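PDB 6IBU: Crh-like protein 5 from Neosartorya fumigata, which cleaves chitin and transfers it to 1,6-beta-glucan or to other chitin chains, cross-linking polysaccharides in the fungal cell wall and septa. Local coordinates for residues N166-K169 with R173-Q176; A150-I155 with V160-Y165; I221-A224 with S229-Y232; Y67-K72 with Q240-D245. All coordinates share one frame; numbering follows the deposited sequence.

Interaction 1: N166-K169 with R173-Q176; sequences NDAK and RFPQ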
# COMPACT_ATOMS: atom_id res chain seq x y z
N ASN A 166 -8.14 6.61 -18.63
CA ASN A 166 -8.16 5.98 -19.98
C ASN A 166 -7.03 4.95 -20.10
O ASN A 166 -7.27 3.93 -20.79
CB ASN A 166 -8.07 6.98 -21.13
CG ASN A 166 -7.64 6.31 -22.43
OD1 ASN A 166 -6.46 6.31 -22.77
ND2 ASN A 166 -8.57 5.69 -23.13
N ASP A 167 -5.86 5.21 -19.50
CA ASP A 167 -4.66 4.34 -19.58
C ASP A 167 -5.00 2.97 -18.97
O ASP A 167 -4.40 1.95 -19.40
CB ASP A 167 -3.44 4.90 -18.83
CG ASP A 167 -2.78 6.16 -19.39
OD1 ASP A 167 -3.03 6.47 -20.61
OD2 ASP A 167 -2.01 6.85 -18.60
N ALA A 168 -5.89 2.93 -17.98
CA ALA A 168 -6.20 1.69 -17.23
C ALA A 168 -7.35 0.94 -17.92
O ALA A 168 -8.45 0.87 -17.33
CB ALA A 168 -6.51 2.05 -15.81
N LYS A 169 -7.08 0.37 -19.11
CA LYS A 169 -8.05 -0.33 -19.99
C LYS A 169 -9.38 0.43 -20.03
O LYS A 169 -10.41 -0.12 -19.58
CB LYS A 169 -8.23 -1.77 -19.50
CG LYS A 169 -6.99 -2.63 -19.65
CD LYS A 169 -7.26 -4.12 -19.44
CE LYS A 169 -6.58 -5.01 -20.47
NZ LYS A 169 -6.38 -6.39 -19.96
N ARG A 173 -10.24 -0.77 -15.47
CA ARG A 173 -9.29 -1.29 -14.45
C ARG A 173 -8.66 -0.12 -13.66
O ARG A 173 -7.63 -0.33 -13.02
CB ARG A 173 -8.26 -2.21 -15.12
CG ARG A 173 -8.86 -3.50 -15.68
CD ARG A 173 -9.28 -4.41 -14.57
NE ARG A 173 -9.87 -5.67 -15.02
CZ ARG A 173 -11.16 -5.88 -15.26
NH1 ARG A 173 -12.03 -4.89 -15.13
NH2 ARG A 173 -11.59 -7.07 -15.62
N PHE A 174 -9.28 1.05 -13.64
CA PHE A 174 -8.83 2.21 -12.84
C PHE A 174 -9.23 2.00 -11.39
O PHE A 174 -10.39 1.73 -11.12
CB PHE A 174 -9.41 3.51 -13.39
CG PHE A 174 -8.77 4.74 -12.83
CD1 PHE A 174 -7.52 5.14 -13.25
CD2 PHE A 174 -9.40 5.47 -11.84
CE1 PHE A 174 -6.93 6.26 -12.71
CE2 PHE A 174 -8.82 6.61 -11.32
CZ PHE A 174 -7.58 7.00 -11.75
N PRO A 175 -8.31 2.10 -10.40
CA PRO A 175 -8.68 1.99 -8.99
C PRO A 175 -9.68 3.09 -8.63
O PRO A 175 -9.36 4.21 -8.84
CB PRO A 175 -7.36 2.18 -8.25
CG PRO A 175 -6.32 1.76 -9.26
CD PRO A 175 -6.86 2.24 -10.59
N GLN A 176 -10.89 2.75 -8.19
CA GLN A 176 -11.96 3.76 -8.05
C GLN A 176 -12.98 3.33 -7.02
O GLN A 176 -14.11 3.79 -7.09
CB GLN A 176 -12.66 4.01 -9.38
CG GLN A 176 -13.31 2.77 -9.97
CD GLN A 176 -13.81 3.06 -11.37
OE1 GLN A 176 -14.87 3.68 -11.56
NE2 GLN A 176 -13.06 2.63 -12.37
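Ala168 O accepts the backbone N-H of Arg173 at 3.1 Å, O to N, and this is the one hydrogen bond between the two segments. It is moderately straight (155° at the hydrogen), and the donor is tilted 34° from the carbonyl plane. Ala168 is the centre of an inverse gamma turn, and both its carbonyl and its methyl face 173-176. The methyl rests against the backbone where Arg173 passes into Phe174, with CB of Ala168 3.7 Å from N of Phe174 and 4.0 Å from its CB. The same methyl meets the edge of the Phe174 ring, near the ring plane. On the outer side only aliphatic parts of the two long chains touch: CD of Lys169 lies 4.1 Å from CG of Arg173. Bending at chi2 (-70°), the arginine chain then leads away to a salt bridge between its NE and Asp120, while NZ of Lys169 stays 6.1 Å from that NE. Both segments belong to the loop between strands 158-164 and 179-187. Ala168 and Pro175 pack on Leu163 of strand 158-164 and on Tyr115 of strand 110-116, and Phe174 meets the ring of Tyr165.

Interaction 2: A150-I155 with V160-Y165; sequences AVTWSI and VRTLTY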
# COMPACT_ATOMS: atom_id res chain seq x y z
N ALA A 150 -7.06 10.34 -12.50
CA ALA A 150 -5.66 9.87 -12.52
C ALA A 150 -5.18 9.45 -11.13
O ALA A 150 -5.55 10.07 -10.13
CB ALA A 150 -4.76 10.95 -13.05
N VAL A 151 -4.32 8.45 -11.11
CA VAL A 151 -3.45 8.12 -9.96
C VAL A 151 -2.06 8.68 -10.25
O VAL A 151 -1.50 8.39 -11.30
CB VAL A 151 -3.41 6.60 -9.74
CG1 VAL A 151 -2.32 6.22 -8.74
CG2 VAL A 151 -4.77 6.09 -9.30
N THR A 152 -1.51 9.44 -9.32
CA THR A 152 -0.16 10.02 -9.46
C THR A 152 0.69 9.49 -8.33
O THR A 152 0.25 9.57 -7.19
CB THR A 152 -0.21 11.55 -9.50
OG1 THR A 152 -1.12 11.90 -10.55
CG2 THR A 152 1.15 12.14 -9.74
N TRP A 153 1.85 8.94 -8.65
CA TRP A 153 2.87 8.54 -7.65
C TRP A 153 3.89 9.67 -7.58
O TRP A 153 4.33 10.11 -8.62
CB TRP A 153 3.59 7.25 -8.06
CG TRP A 153 2.81 5.97 -7.97
CD1 TRP A 153 2.95 5.00 -7.02
CD2 TRP A 153 1.86 5.46 -8.91
NE1 TRP A 153 2.13 3.94 -7.30
CE2 TRP A 153 1.45 4.20 -8.46
CE3 TRP A 153 1.28 5.97 -10.08
CZ2 TRP A 153 0.50 3.43 -9.13
CZ3 TRP A 153 0.37 5.20 -10.76
CH2 TRP A 153 -0.02 3.95 -10.29
N SER A 154 4.27 10.08 -6.38
CA SER A 154 5.32 11.09 -6.15
C SER A 154 6.30 10.61 -5.09
O SER A 154 5.87 9.94 -4.13
CB SER A 154 4.72 12.38 -5.73
OG SER A 154 4.21 13.03 -6.88
N ILE A 155 7.57 10.98 -5.25
CA ILE A 155 8.63 10.73 -4.24
C ILE A 155 9.28 12.06 -3.91
O ILE A 155 9.80 12.70 -4.85
CB ILE A 155 9.66 9.70 -4.75
CG1 ILE A 155 8.97 8.40 -5.17
CG2 ILE A 155 10.73 9.51 -3.69
CD1 ILE A 155 9.91 7.32 -5.64
N VAL A 160 6.59 10.80 -10.26
CA VAL A 160 7.41 9.71 -10.87
C VAL A 160 6.55 8.83 -11.78
O VAL A 160 7.14 8.14 -12.63
CB VAL A 160 8.15 8.87 -9.82
CG1 VAL A 160 9.15 9.73 -9.08
CG2 VAL A 160 7.20 8.18 -8.85
N ARG A 161 5.23 8.85 -11.62
CA ARG A 161 4.32 8.11 -12.52
C ARG A 161 2.92 8.68 -12.47
O ARG A 161 2.44 8.94 -11.37
CB ARG A 161 4.24 6.65 -12.11
CG ARG A 161 3.38 5.81 -13.03
CD ARG A 161 3.47 4.36 -12.65
NE ARG A 161 2.61 3.57 -13.49
CZ ARG A 161 2.37 2.28 -13.33
NH1 ARG A 161 2.97 1.62 -12.34
NH2 ARG A 161 1.54 1.67 -14.16
N THR A 162 2.25 8.73 -13.61
CA THR A 162 0.81 9.06 -13.72
C THR A 162 0.08 7.96 -14.47
O THR A 162 0.46 7.65 -15.60
CB THR A 162 0.60 10.40 -14.43
OG1 THR A 162 1.21 11.45 -13.67
CG2 THR A 162 -0.88 10.70 -14.59
N LEU A 163 -0.96 7.41 -13.86
CA LEU A 163 -1.92 6.50 -14.52
C LEU A 163 -3.21 7.29 -14.76
O LEU A 163 -3.85 7.67 -13.80
CB LEU A 163 -2.16 5.28 -13.62
CG LEU A 163 -3.34 4.42 -14.04
CD1 LEU A 163 -2.99 3.71 -15.34
CD2 LEU A 163 -3.73 3.46 -12.93
N THR A 164 -3.54 7.59 -16.01
CA THR A 164 -4.80 8.28 -16.37
C THR A 164 -5.89 7.21 -16.45
O THR A 164 -5.58 6.03 -16.69
CB THR A 164 -4.67 9.11 -17.65
OG1 THR A 164 -4.61 8.20 -18.75
CG2 THR A 164 -3.45 10.00 -17.62
N TYR A 165 -7.11 7.62 -16.19
CA TYR A 165 -8.30 6.74 -16.18
C TYR A 165 -8.36 5.96 -17.49
O TYR A 165 -8.59 4.75 -17.43
CB TYR A 165 -9.52 7.60 -15.88
CG TYR A 165 -10.82 6.86 -15.80
CD1 TYR A 165 -11.56 6.60 -16.94
CD2 TYR A 165 -11.33 6.46 -14.58
CE1 TYR A 165 -12.76 5.92 -16.88
CE2 TYR A 165 -12.55 5.79 -14.50
CZ TYR A 165 -13.24 5.49 -15.65
OH TYR A 165 -14.43 4.83 -15.60
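Chi1 of -178° sets CG of Arg161 opposite its own backbone N, and the chain runs on extended to NE; chi1 of -72° places the Trp153 indole beside its own N, so that both groups lie side by side and point the same way. The arginine chain thus runs along one indole face: CD sits 4.0 Å from the centroid of the Trp153 six-membered ring, a CH-pi contact. Beyond it the guanidinium lies flat on the ring, planes 13° apart, and CZ is 4.7 Å from that centroid, an off-centre cation-pi pair. Val151 CG1 lies over the opposite face toward the rim, 3.5 Å above the Trp153 plane, while CB of Leu163 meets the indole edge 3.8 Å from CZ3. These residues belong to a beta hairpin of the GH16 beta-sandwich, antiparallel, with Val151-Leu163 and Trp153-Arg161 as hydrogen-bonded pairs. A classic bulge sets both Val160 and Arg161 opposite Trp153, whose O takes N of Val160 at 2.9 Å and, weakly, N of Arg161 at 3.4 Å. The polar ends are held by strands of the facing sheet and the loop beyond: Trp153 NE1 bonds to Asp100 O, and Arg161 NH1 to Arg126 O and Thr113 OG1.

Interaction 3: I221-A224 with S229-Y232; sequences IENA and SYTY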
# COMPACT_ATOMS: atom_id res chain seq x y z
N ILE A 221 -3.25 10.90 5.36
CA ILE A 221 -4.34 10.58 4.40
C ILE A 221 -5.27 11.78 4.28
O ILE A 221 -5.71 12.33 5.32
CB ILE A 221 -5.09 9.30 4.79
CG1 ILE A 221 -4.17 8.08 4.65
CG2 ILE A 221 -6.36 9.17 3.98
CD1 ILE A 221 -4.75 6.80 5.19
N GLU A 222 -5.56 12.18 3.05
CA GLU A 222 -6.60 13.18 2.72
C GLU A 222 -7.75 12.44 2.05
O GLU A 222 -7.49 11.70 1.11
CB GLU A 222 -6.05 14.24 1.79
CG GLU A 222 -4.95 15.04 2.41
CD GLU A 222 -4.45 16.16 1.53
OE1 GLU A 222 -4.90 16.23 0.35
OE2 GLU A 222 -3.61 16.96 2.01
N ASN A 223 -8.94 12.53 2.63
CA ASN A 223 -10.13 11.84 2.10
C ASN A 223 -10.92 12.89 1.30
O ASN A 223 -11.42 13.84 1.92
CB ASN A 223 -10.95 11.20 3.21
CG ASN A 223 -12.07 10.34 2.68
OD1 ASN A 223 -12.30 10.29 1.47
ND2 ASN A 223 -12.77 9.66 3.57
N ALA A 224 -11.00 12.72 -0.01
CA ALA A 224 -11.73 13.61 -0.94
C ALA A 224 -13.23 13.57 -0.60
O ALA A 224 -13.91 14.58 -0.82
CB ALA A 224 -11.47 13.19 -2.38
N SER A 229 -19.24 5.83 6.39
CA SER A 229 -19.17 4.51 5.72
C SER A 229 -19.44 4.60 4.21
O SER A 229 -19.97 5.61 3.74
CB SER A 229 -20.11 3.55 6.36
OG SER A 229 -21.43 3.77 5.88
N TYR A 230 -19.06 3.56 3.49
CA TYR A 230 -19.24 3.42 2.03
C TYR A 230 -19.94 2.11 1.75
O TYR A 230 -19.58 1.11 2.35
CB TYR A 230 -17.91 3.45 1.29
CG TYR A 230 -17.08 4.68 1.54
CD1 TYR A 230 -17.42 5.91 1.01
CD2 TYR A 230 -15.95 4.60 2.34
CE1 TYR A 230 -16.65 7.02 1.24
CE2 TYR A 230 -15.15 5.70 2.58
CZ TYR A 230 -15.50 6.91 2.02
OH TYR A 230 -14.72 7.99 2.27
N THR A 231 -20.90 2.14 0.84
CA THR A 231 -21.68 0.96 0.41
C THR A 231 -21.49 0.80 -1.09
O THR A 231 -21.65 1.79 -1.78
CB THR A 231 -23.16 1.13 0.77
OG1 THR A 231 -23.26 1.22 2.19
CG2 THR A 231 -24.03 0.01 0.23
N TYR A 232 -21.18 -0.40 -1.56
CA TYR A 232 -21.20 -0.74 -3.00
C TYR A 232 -22.66 -1.05 -3.36
O TYR A 232 -23.15 -2.09 -2.94
CB TYR A 232 -20.30 -1.94 -3.28
CG TYR A 232 -18.82 -1.74 -3.16
CD1 TYR A 232 -18.20 -1.52 -1.93
CD2 TYR A 232 -18.00 -1.86 -4.27
CE1 TYR A 232 -16.83 -1.40 -1.82
CE2 TYR A 232 -16.62 -1.76 -4.18
CZ TYR A 232 -16.03 -1.52 -2.95
OH TYR A 232 -14.68 -1.43 -2.83
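Tyr230 alone of 229-232 reaches Asn223, its ring and the asparagine amide coming from opposite directions. The side chain CG lies beside the backbone N (chi1 -57°), which sends the ring out of strand 229-232 toward the end of strand 212-223. There OH of Tyr230 receives an N-H of Asn223 ND2 at 2.9 Å, nearly straight at 165°. The oxygen lies 3° out of the Asn223 amide plane, so the donated hydrogen is well directed, even though amide and ring planes are strongly inclined to each other. The same hydroxyl is also bonded to Asn225 O, a carbonyl, so the phenol both accepts and donates. Both polar atoms of the Asn223 amide are gripped twice: ND2 also reaches Leu17 O, while OD1 takes the backbone N-H of Phe69 and that of Asn225, the latter closing an Asx turn. This fixes the rotation of the buried amide and satisfies its polar atoms. Further on, Thr231 touches Pro13, and Tyr232 packs on Ile242 of the adjacent strand. The arrangement is a polar side-chain bridge between two sheets, linking a long strand of the GH16 beta-sandwich to the small antiparallel sheet of strands 14-15, 229-232 and 242-243.

Interaction 4: Y67-K72 with Q240-D245; sequences YFFFGK and QSIKFD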
# COMPACT_ATOMS: atom_id res chain seq x y z
N TYR A 67 -11.55 3.28 5.48
CA TYR A 67 -11.34 3.40 4.03
C TYR A 67 -11.52 4.87 3.68
O TYR A 67 -12.28 5.53 4.37
CB TYR A 67 -12.35 2.59 3.22
CG TYR A 67 -12.21 1.10 3.37
CD1 TYR A 67 -12.52 0.48 4.57
CD2 TYR A 67 -11.82 0.30 2.31
CE1 TYR A 67 -12.41 -0.89 4.72
CE2 TYR A 67 -11.70 -1.07 2.45
CZ TYR A 67 -12.00 -1.67 3.66
OH TYR A 67 -11.89 -3.02 3.80
N PHE A 68 -10.82 5.36 2.67
CA PHE A 68 -11.03 6.71 2.10
C PHE A 68 -11.37 6.53 0.62
O PHE A 68 -11.03 5.49 0.04
CB PHE A 68 -9.84 7.60 2.42
CG PHE A 68 -8.57 7.32 1.67
CD1 PHE A 68 -7.76 6.26 2.01
CD2 PHE A 68 -8.14 8.20 0.69
CE1 PHE A 68 -6.58 6.03 1.32
CE2 PHE A 68 -6.97 7.96 -0.00
CZ PHE A 68 -6.18 6.89 0.32
N PHE A 69 -12.09 7.49 0.06
CA PHE A 69 -12.66 7.42 -1.31
C PHE A 69 -12.16 8.61 -2.09
O PHE A 69 -12.79 9.69 -2.02
CB PHE A 69 -14.18 7.40 -1.24
CG PHE A 69 -14.88 7.10 -2.54
CD1 PHE A 69 -14.30 6.28 -3.49
CD2 PHE A 69 -16.14 7.62 -2.79
CE1 PHE A 69 -14.96 5.98 -4.67
CE2 PHE A 69 -16.81 7.31 -3.96
CZ PHE A 69 -16.22 6.49 -4.89
N PHE A 70 -11.06 8.41 -2.79
CA PHE A 70 -10.26 9.43 -3.51
C PHE A 70 -9.55 10.31 -2.50
O PHE A 70 -9.96 10.36 -1.34
CB PHE A 70 -11.11 10.25 -4.49
CG PHE A 70 -11.68 9.39 -5.59
CD1 PHE A 70 -10.82 8.84 -6.52
CD2 PHE A 70 -13.03 9.09 -5.67
CE1 PHE A 70 -11.28 8.01 -7.53
CE2 PHE A 70 -13.50 8.27 -6.69
CZ PHE A 70 -12.62 7.73 -7.62
N GLY A 71 -8.49 10.97 -2.94
CA GLY A 71 -7.71 11.91 -2.12
C GLY A 71 -6.23 11.59 -2.22
O GLY A 71 -5.70 11.56 -3.34
N LYS A 72 -5.59 11.33 -1.09
CA LYS A 72 -4.11 11.31 -1.01
C LYS A 72 -3.66 10.35 0.10
O LYS A 72 -4.25 10.38 1.19
CB LYS A 72 -3.62 12.72 -0.74
CG LYS A 72 -2.15 12.95 -1.02
CD LYS A 72 -1.65 14.24 -0.45
CE LYS A 72 -0.75 14.99 -1.40
NZ LYS A 72 -0.15 16.17 -0.73
N GLN A 240 -19.09 5.35 -9.26
CA GLN A 240 -20.49 5.82 -9.35
C GLN A 240 -21.39 4.93 -8.51
O GLN A 240 -22.39 5.44 -8.02
CB GLN A 240 -20.97 5.88 -10.80
CG GLN A 240 -20.27 6.95 -11.63
CD GLN A 240 -19.09 6.43 -12.41
OE1 GLN A 240 -18.39 5.51 -11.97
NE2 GLN A 240 -18.84 7.00 -13.58
N SER A 241 -21.01 3.67 -8.28
CA SER A 241 -21.82 2.72 -7.48
C SER A 241 -21.63 2.96 -5.97
O SER A 241 -22.39 2.37 -5.20
CB SER A 241 -21.52 1.30 -7.85
OG SER A 241 -20.27 0.88 -7.34
N ILE A 242 -20.69 3.81 -5.54
CA ILE A 242 -20.37 3.94 -4.08
C ILE A 242 -21.34 4.93 -3.44
O ILE A 242 -21.33 6.09 -3.81
CB ILE A 242 -18.90 4.31 -3.84
CG1 ILE A 242 -17.92 3.32 -4.50
CG2 ILE A 242 -18.61 4.45 -2.36
CD1 ILE A 242 -18.13 1.88 -4.11
N LYS A 243 -22.15 4.46 -2.49
CA LYS A 243 -23.11 5.28 -1.72
C LYS A 243 -22.49 5.68 -0.39
O LYS A 243 -21.83 4.83 0.24
CB LYS A 243 -24.42 4.51 -1.48
CG LYS A 243 -25.19 4.11 -2.73
CD LYS A 243 -25.40 5.25 -3.75
CE LYS A 243 -26.69 5.13 -4.54
NZ LYS A 243 -26.61 5.85 -5.83
N PHE A 244 -22.71 6.93 0.02
CA PHE A 244 -22.32 7.45 1.36
C PHE A 244 -23.08 8.74 1.68
O PHE A 244 -23.47 9.49 0.76
CB PHE A 244 -20.80 7.64 1.39
CG PHE A 244 -20.26 8.55 0.33
CD1 PHE A 244 -19.97 8.06 -0.93
CD2 PHE A 244 -20.04 9.90 0.59
CE1 PHE A 244 -19.48 8.90 -1.92
CE2 PHE A 244 -19.53 10.73 -0.40
CZ PHE A 244 -19.26 10.22 -1.65
N ASP A 245 -23.27 8.98 2.98
CA ASP A 245 -23.99 10.15 3.55
C ASP A 245 -22.98 11.29 3.75
O ASP A 245 -22.54 11.85 2.75
CB ASP A 245 -24.75 9.73 4.82
CG ASP A 245 -25.17 10.87 5.73
OD1 ASP A 245 -25.45 11.98 5.21
OD2 ASP A 245 -25.22 10.64 6.97
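Ile242 lies over one face of the Phe69 ring, with CB and both of its branches, CG1 and CG2, in contact. CG2 makes a CH-pi contact 4.1 Å from the Phe69 centroid, 24° off the ring normal, while CB and CG1 sit nearer the rim, CB being 3.6 Å from CZ of Phe69. Phe69 owes this position to its chi1 of -170°, which swings CG away from the backbone N and extends the ring toward 240-245. At the edge of the same ring, near its plane, CE1 of Phe244 comes to 3.7 Å from CD2 of Phe69. The two ring planes stand at 85° with centroids 5.8 Å apart, yet the approach is oblique to the Phe244 ring. Phe70 follows on the opposite face of Phe69, its CD2 3.7 Å above the plane, so the ring is held between a neighbour in its own segment and Ile242 from the C-terminal end of the chain.

No hydrogen bond joins the segments; the contact is purely apolar packing between the GH16 beta-sandwich, where the chain enters strand 71-78, and the short C-terminal strand 242-243 of the small antiparallel sheet.

In the next shell, Trp239 also touches Phe69, and Tyr230 backs Ile242 from the neighbouring strand. The backbone around the ring is held by Phe69 O accepting from Asn225 ND2, and Gly71 bonds to Trp146 through its main chain. On the other segment Ser241 OG reaches Ser238 O, and Ser241 O reaches Ser233 OG, two bonds consistent with fixing the 3-10 turn that leads into Ile242.

In the fold
Interactions 3 and 4 form one cluster, their centres 4 Å apart: Thr231 O and Lys243 N lie 2.8 Å apart, a probable hydrogen bond between adjacent strands, and Ala224 N and Phe70 O lie 2.9 Å apart in the sandwich. Interactions 1 and 2 adjoin, with Phe174 CZ 3.6 Å from Val151 N. Interaction 1 also meets interaction 4, where Gln176 O is 3.4 Å from Phe69 CE1. Interactions 1 and 2 lie closer to the probable catalytic residues: the side chain of Trp153 is about 7 Å from that of Glu98, the probable nucleophile, and about 9 Å from that of chitin-binding Glu102, while that of Arg173 is about 10 Å from that of Glu98.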